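Local coordinates for cellulose biosynthesis protein BcsG (Salmonella typhimurium LT2, PDB 5OLT) that is required for cellulose biosynthesis and carries, in this extramembrane part, a zinc-binding domain of the alkaline phosphatase family, at residues Cys67-Ser72 against Ala232-Arg237; Phe213-Pro218 against Val264-Gly269. One frame throughout, in Å; residues are numbered along the deposited sequence. Where two conformers were deposited one is given.

Interaction 1 of 2, residues Cys67-Ser72 against Ala232-Arg237; sequences CSLSWS and ADYKIR. With ZN (zinc ion), chain B.
The loop that leads away from the zinc site, right after Cys67, is met by Tyr234 in the first turn of helix 234-255, whose phenol hydroxyl donates to the carbonyl of Ser68. The bond from Tyr234 OH to Ser68 O is 2.7 Å long. It lies in the carbonyl plane with a C=O...donor angle of 141°, so the hydroxyl sits on a lone pair of the oxygen. Ser68 O lies in the plane of the Tyr234 ring, at its edge, with Tyr234 CE2 3.4 Å from it. The torsion about the Tyr234 CA-CB bond sets CG anti to the backbone N (chi1 -176°), which sends the ring across to the loop. A methyl of Leu69, CD1, lies against the phenol oxygen, 3.5 Å from Tyr234 OH, the two side chains crossing at about a right angle.

In the alkaline phosphatase fold, metal ligands sit on loops at the C-terminal ends of the central parallel strands. Cys67 fits this pattern, following strand 60-66 directly and binding zinc through SG at 2.3 Å; Ser102, Glu266 and His267 complete the protein ligands. Ser68 takes left-handed helical backbone angles (phi 65°) between the ligand and Leu69.

Asp233 holds the N-cap position of the helix; in one of the two conformers modelled for Asp233 and Lys235, Asp233 OD2 accepts from Lys235 N at 3.1 Å. Arg237, one turn on, folds back and makes weak bonds to Ala232 O through both NE and NH2, while its NH1 reaches His220 O.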
loop_
_atom_site.group_PDB
_atom_site.type_symbol
_atom_site.label_atom_id
_atom_site.label_comp_id
_atom_site.label_asym_id
_atom_site.label_seq_id
_atom_site.Cartn_x
_atom_site.Cartn_y
_atom_site.Cartn_z
ATOM N N CYS A 67 6.179 -4.301 6.159
ATOM C CA CYS A 67 6.327 -5.725 5.836
ATOM C C CYS A 67 5.480 -6.580 6.790
ATOM O O CYS A 67 5.432 -6.300 7.987
ATOM C CB CYS A 67 7.824 -6.095 5.936
ATOM S SG CYS A 67 8.238 -7.828 5.529
ATOM N N SER A 68 4.857 -7.643 6.254
ATOM C CA SER A 68 4.332 -8.727 7.102
ATOM C C SER A 68 3.186 -8.296 8.032
ATOM O O SER A 68 3.209 -8.603 9.232
ATOM C CB SER A 68 5.465 -9.416 7.890
ATOM O OG SER A 68 6.413 -9.971 6.985
ATOM N N LEU A 69 2.164 -7.657 7.448
ATOM C CA LEU A 69 0.995 -7.183 8.183
ATOM C C LEU A 69 -0.223 -7.314 7.275
ATOM O O LEU A 69 -0.394 -6.509 6.351
ATOM C CB LEU A 69 1.213 -5.719 8.619
ATOM C CG LEU A 69 -0.007 -5.105 9.343
ATOM C CD1 LEU A 69 -0.311 -5.864 10.612
ATOM C CD2 LEU A 69 0.323 -3.637 9.652
ATOM N N SER A 70 -1.087 -8.279 7.577
ATOM C CA SER A 70 -2.410 -8.398 6.913
ATOM C C SER A 70 -3.529 -8.313 7.940
ATOM O O SER A 70 -3.290 -8.411 9.152
ATOM C CB SER A 70 -2.511 -9.734 6.174
ATOM O OG SER A 70 -2.543 -10.795 7.133
ATOM N N TRP A 71 -4.761 -8.163 7.462
ATOM C CA TRP A 71 -5.885 -8.225 8.397
ATOM C C TRP A 71 -5.929 -9.536 9.145
ATOM O O TRP A 71 -6.253 -9.529 10.340
ATOM C CB TRP A 71 -7.220 -7.989 7.707
ATOM C CG TRP A 71 -7.507 -6.539 7.393
ATOM C CD1 TRP A 71 -7.749 -5.995 6.138
ATOM C CD2 TRP A 71 -7.695 -5.449 8.322
ATOM N NE1 TRP A 71 -8.045 -4.654 6.229
ATOM C CE2 TRP A 71 -8.003 -4.277 7.553
ATOM C CE3 TRP A 71 -7.599 -5.336 9.721
ATOM C CZ2 TRP A 71 -8.243 -3.018 8.155
ATOM C CZ3 TRP A 71 -7.782 -4.076 10.308
ATOM C CH2 TRP A 71 -8.106 -2.935 9.526
ATOM N N SER A 72 -5.629 -10.666 8.474
ATOM C CA SER A 72 -5.595 -11.946 9.137
ATOM C C SER A 72 -4.582 -11.945 10.299
ATOM O O SER A 72 -4.835 -12.517 11.362
ATOM C CB SER A 72 -5.231 -13.015 8.127
ATOM O OG SER A 72 -5.204 -14.267 8.743
ATOM N N ALA A 232 11.041 -12.562 18.640
ATOM C CA ALA A 232 10.094 -11.799 19.469
ATOM C C ALA A 232 8.684 -12.136 19.061
ATOM O O ALA A 232 8.416 -12.334 17.879
ATOM C CB ALA A 232 10.362 -10.314 19.326
ATOM N N ASP A 233 7.775 -12.220 20.022
ATOM C CA ASP A 233 6.409 -12.550 19.661
ATOM C C ASP A 233 5.857 -11.519 18.672
ATOM O O ASP A 233 6.051 -10.305 18.830
ATOM C CB ASP A 233 5.529 -12.604 20.901
ATOM C CG ASP A 233 4.239 -13.354 20.658
ATOM O OD1 ASP A 233 4.226 -14.602 20.787
ATOM O OD2 ASP A 233 3.232 -12.696 20.337
ATOM N N TYR A 234 5.149 -12.007 17.666
ATOM C CA TYR A 234 4.540 -11.105 16.673
ATOM C C TYR A 234 3.595 -10.082 17.334
ATOM O O TYR A 234 3.647 -8.891 16.978
ATOM C CB TYR A 234 3.776 -11.901 15.613
ATOM C CG TYR A 234 3.194 -11.041 14.485
ATOM C CD1 TYR A 234 1.956 -10.408 14.609
ATOM C CD2 TYR A 234 3.869 -10.909 13.278
ATOM C CE1 TYR A 234 1.448 -9.605 13.601
ATOM C CE2 TYR A 234 3.359 -10.133 12.244
ATOM C CZ TYR A 234 2.132 -9.507 12.411
ATOM O OH TYR A 234 1.599 -8.736 11.406
ATOM N N LYS A 235 2.736 -10.503 18.259
ATOM C CA LYS A 235 1.797 -9.540 18.811
ATOM C C LYS A 235 2.517 -8.469 19.656
ATOM O O LYS A 235 2.058 -7.323 19.712
ATOM C CB LYS A 235 0.656 -10.195 19.578
ATOM C CG LYS A 235 1.025 -10.845 20.889
ATOM C CD LYS A 235 -0.228 -11.398 21.604
ATOM C CE LYS A 235 -0.862 -12.595 20.929
ATOM N NZ LYS A 235 0.076 -13.678 20.522
ATOM N N ILE A 236 3.653 -8.827 20.281
ATOM C CA ILE A 236 4.442 -7.829 20.997
ATOM C C ILE A 236 5.038 -6.807 20.035
ATOM O O ILE A 236 4.932 -5.590 20.269
ATOM C CB ILE A 236 5.570 -8.515 21.812
ATOM C CG1 ILE A 236 4.975 -9.365 22.945
ATOM C CG2 ILE A 236 6.608 -7.498 22.336
ATOM C CD1 ILE A 236 4.318 -8.566 24.089
ATOM N N ARG A 237 5.588 -7.296 18.920
ATOM C CA ARG A 237 6.153 -6.384 17.929
ATOM C C ARG A 237 5.096 -5.516 17.280
ATOM O O ARG A 237 5.338 -4.334 16.982
ATOM C CB ARG A 237 6.965 -7.157 16.901
ATOM C CG ARG A 237 8.265 -7.712 17.500
ATOM C CD ARG A 237 8.997 -8.501 16.447
ATOM N NE ARG A 237 8.355 -9.796 16.256
ATOM C CZ ARG A 237 8.309 -10.465 15.105
ATOM N NH1 ARG A 237 8.707 -9.878 13.968
ATOM N NH2 ARG A 237 7.765 -11.677 15.070
HETATM ZN ZN ZN B . 7.853 -8.007 3.288
HETATM O O HOH W 1 9.103 -10.150 3.595
#

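Interaction 2 of 2, residues Phe213-Pro218 against Val264-Gly269; sequences FFNLLP and VPEHGG. With ZN (zinc ion), chain B.
With CG anti to the backbone N (chi1 -176°), Asn215 brings its amide up to Glu266, whose own CG lies anti to the carbonyl carbon and whose chain runs extended beyond it (chi2 171°), carrying the carboxylate to both the amide and the zinc. Asn215 ND2 donates to Glu266 OE2 at 2.9 Å in a nearly straight bond, the N-H...acceptor angle being 176°. The acceptor lies in the amide plane and is met on its anti lone pair, with the amide and carboxylate planes almost coplanar. Water 2 donates to both Asn215 OD1 and Glu266 OE2, closing a ring that would fix the amide, gripped at ND2 and OD1; the carboxylate is held at OE2 and by zinc at OE1.

Strands 210-216 and 259-265 both run parallel to strand 60-66, which lies between them in the central sheet, so the contact reaches over an intervening strand near the shared C-terminal end. This is where alkaline phosphatase relatives place their metal site. The two carboxylate oxygens divide the work: Glu266 OE1 coordinates zinc at 1.9 Å, whereas OE2 takes the amide and the water. Asn215 is therefore a second-shell residue that helps orient a first-shell ligand.

His267 binds the same ion through NE2 at 2.1 Å. Its ring is held from the far side by a bond from His267 ND1 to Gly268 O, 2.7 Å, approaching from above the carbonyl plane.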
loop_
_atom_site.group_PDB
_atom_site.type_symbol
_atom_site.label_atom_id
_atom_site.label_comp_id
_atom_site.label_asym_id
_atom_site.label_seq_id
_atom_site.Cartn_x
_atom_site.Cartn_y
_atom_site.Cartn_z
ATOM N N PHE A 213 8.933 7.806 0.894
ATOM C CA PHE A 213 8.670 6.379 0.950
ATOM C C PHE A 213 9.427 5.793 2.122
ATOM O O PHE A 213 10.670 5.886 2.182
ATOM C CB PHE A 213 9.116 5.719 -0.361
ATOM C CG PHE A 213 8.833 4.251 -0.420
ATOM C CD1 PHE A 213 7.508 3.816 -0.535
ATOM C CD2 PHE A 213 9.854 3.317 -0.351
ATOM C CE1 PHE A 213 7.228 2.446 -0.605
ATOM C CE2 PHE A 213 9.580 1.916 -0.397
ATOM C CZ PHE A 213 8.254 1.511 -0.510
ATOM N N PHE A 214 8.687 5.200 3.059
ATOM C CA PHE A 214 9.279 4.657 4.277
ATOM C C PHE A 214 8.953 3.166 4.378
ATOM O O PHE A 214 7.769 2.820 4.432
ATOM C CB PHE A 214 8.701 5.438 5.484
ATOM C CG PHE A 214 9.126 4.956 6.867
ATOM C CD1 PHE A 214 10.310 4.212 7.114
ATOM C CD2 PHE A 214 8.305 5.271 7.972
ATOM C CE1 PHE A 214 10.655 3.810 8.397
ATOM C CE2 PHE A 214 8.674 4.872 9.260
ATOM C CZ PHE A 214 9.832 4.139 9.480
ATOM N N ASN A 215 9.980 2.298 4.374
ATOM C CA ASN A 215 9.747 0.860 4.469
ATOM C C ASN A 215 10.182 0.326 5.839
ATOM O O ASN A 215 11.255 0.664 6.330
ATOM C CB ASN A 215 10.461 0.100 3.331
ATOM C CG ASN A 215 10.152 -1.368 3.369
ATOM O OD1 ASN A 215 10.925 -2.154 3.910
ATOM N ND2 ASN A 215 9.013 -1.758 2.781
ATOM N N LEU A 216 9.295 -0.459 6.456
ATOM C CA LEU A 216 9.436 -0.935 7.836
ATOM C C LEU A 216 9.436 -2.448 7.924
ATOM O O LEU A 216 8.494 -3.086 7.470
ATOM C CB LEU A 216 8.244 -0.450 8.717
ATOM C CG LEU A 216 8.109 1.030 8.929
ATOM C CD1 LEU A 216 7.521 1.682 7.694
ATOM C CD2 LEU A 216 7.215 1.297 10.132
ATOM N N LEU A 217 10.444 -2.988 8.593
ATOM C CA LEU A 217 10.658 -4.421 8.723
ATOM C C LEU A 217 10.391 -5.089 10.107
ATOM O O LEU A 217 10.637 -6.290 10.228
ATOM C CB LEU A 217 12.171 -4.651 8.382
ATOM C CG LEU A 217 12.562 -5.999 7.817
ATOM C CD1 LEU A 217 11.896 -6.207 6.455
ATOM C CD2 LEU A 217 14.080 -6.100 7.695
ATOM N N PRO A 218 9.883 -4.368 11.143
ATOM C CA PRO A 218 9.906 -5.047 12.451
ATOM C C PRO A 218 9.047 -6.305 12.550
ATOM O O PRO A 218 9.339 -7.164 13.388
ATOM C CB PRO A 218 9.406 -3.970 13.410
ATOM C CG PRO A 218 8.508 -3.130 12.575
ATOM C CD PRO A 218 9.233 -3.044 11.244
ATOM N N VAL A 264 0.326 1.457 4.153
ATOM C CA VAL A 264 -0.049 0.380 3.216
ATOM C C VAL A 264 0.945 -0.756 3.369
ATOM O O VAL A 264 2.142 -0.623 3.042
ATOM C CB VAL A 264 -0.129 0.897 1.768
ATOM C CG1 VAL A 264 1.098 1.727 1.424
ATOM C CG2 VAL A 264 -0.415 -0.202 0.734
ATOM N N PRO A 265 0.488 -1.841 3.962
ATOM C CA PRO A 265 1.395 -2.997 4.129
ATOM C C PRO A 265 1.759 -3.627 2.795
ATOM O O PRO A 265 1.024 -3.526 1.814
ATOM C CB PRO A 265 0.589 -3.980 4.964
ATOM C CG PRO A 265 -0.435 -3.109 5.647
ATOM C CD PRO A 265 -0.802 -2.057 4.642
ATOM N N GLU A 266 2.927 -4.263 2.791
ATOM C CA GLU A 266 3.393 -4.973 1.586
ATOM C C GLU A 266 2.607 -6.245 1.326
ATOM O O GLU A 266 2.360 -6.604 0.167
ATOM C CB GLU A 266 4.821 -5.465 1.816
ATOM C CG GLU A 266 5.922 -4.441 2.063
ATOM C CD GLU A 266 7.192 -5.159 2.471
ATOM O OE1 GLU A 266 7.165 -6.415 2.478
ATOM O OE2 GLU A 266 8.188 -4.495 2.790
ATOM N N HIS A 267 2.315 -6.986 2.405
ATOM C CA HIS A 267 1.765 -8.367 2.360
ATOM C C HIS A 267 1.748 -8.826 3.801
ATOM O O HIS A 267 2.451 -8.239 4.660
ATOM C CB HIS A 267 2.711 -9.342 1.551
ATOM C CG HIS A 267 4.095 -9.439 2.134
ATOM N ND1 HIS A 267 4.379 -10.212 3.244
ATOM C CD2 HIS A 267 5.239 -8.783 1.821
ATOM C CE1 HIS A 267 5.641 -10.005 3.609
ATOM N NE2 HIS A 267 6.194 -9.160 2.749
ATOM N N GLY A 268 1.001 -9.887 4.057
ATOM C CA GLY A 268 0.937 -10.436 5.394
ATOM C C GLY A 268 2.128 -11.265 5.814
ATOM O O GLY A 268 2.941 -11.699 4.998
ATOM N N GLY A 269 2.203 -11.528 7.116
ATOM C CA GLY A 269 3.281 -12.367 7.679
ATOM C C GLY A 269 2.948 -13.836 7.780
ATOM O O GLY A 269 3.758 -14.621 8.243
HETATM ZN ZN ZN B . 7.853 -8.007 3.288
HETATM O O HOH W 2 10.811 -4.970 3.293
HETATM O O HOH W 1 9.103 -10.150 3.595
#

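Both contacts are small, buried and beside one zinc site; interaction 2 includes the ligand Glu266, whereas interaction 1 begins one residue after the ligand Cys67. Interaction 2 lies nearer the centre of the chain, about 8 Å from it against 16 Å for interaction 1, and joins strand 210-216 to the residue just after strand 259-265 by side-chain chemistry. Interaction 1 ties a helix start to a loop through a phenol and a main-chain carbonyl. Helix 234-255 connects the two strands, so the segments alternate along the sequence. The interactions' centres are about 10 Å apart, with direct ties: Leu69 N probably bonds to His267 O, and Arg237 NH1 to Pro218 O. Both share zinc-bound water 1.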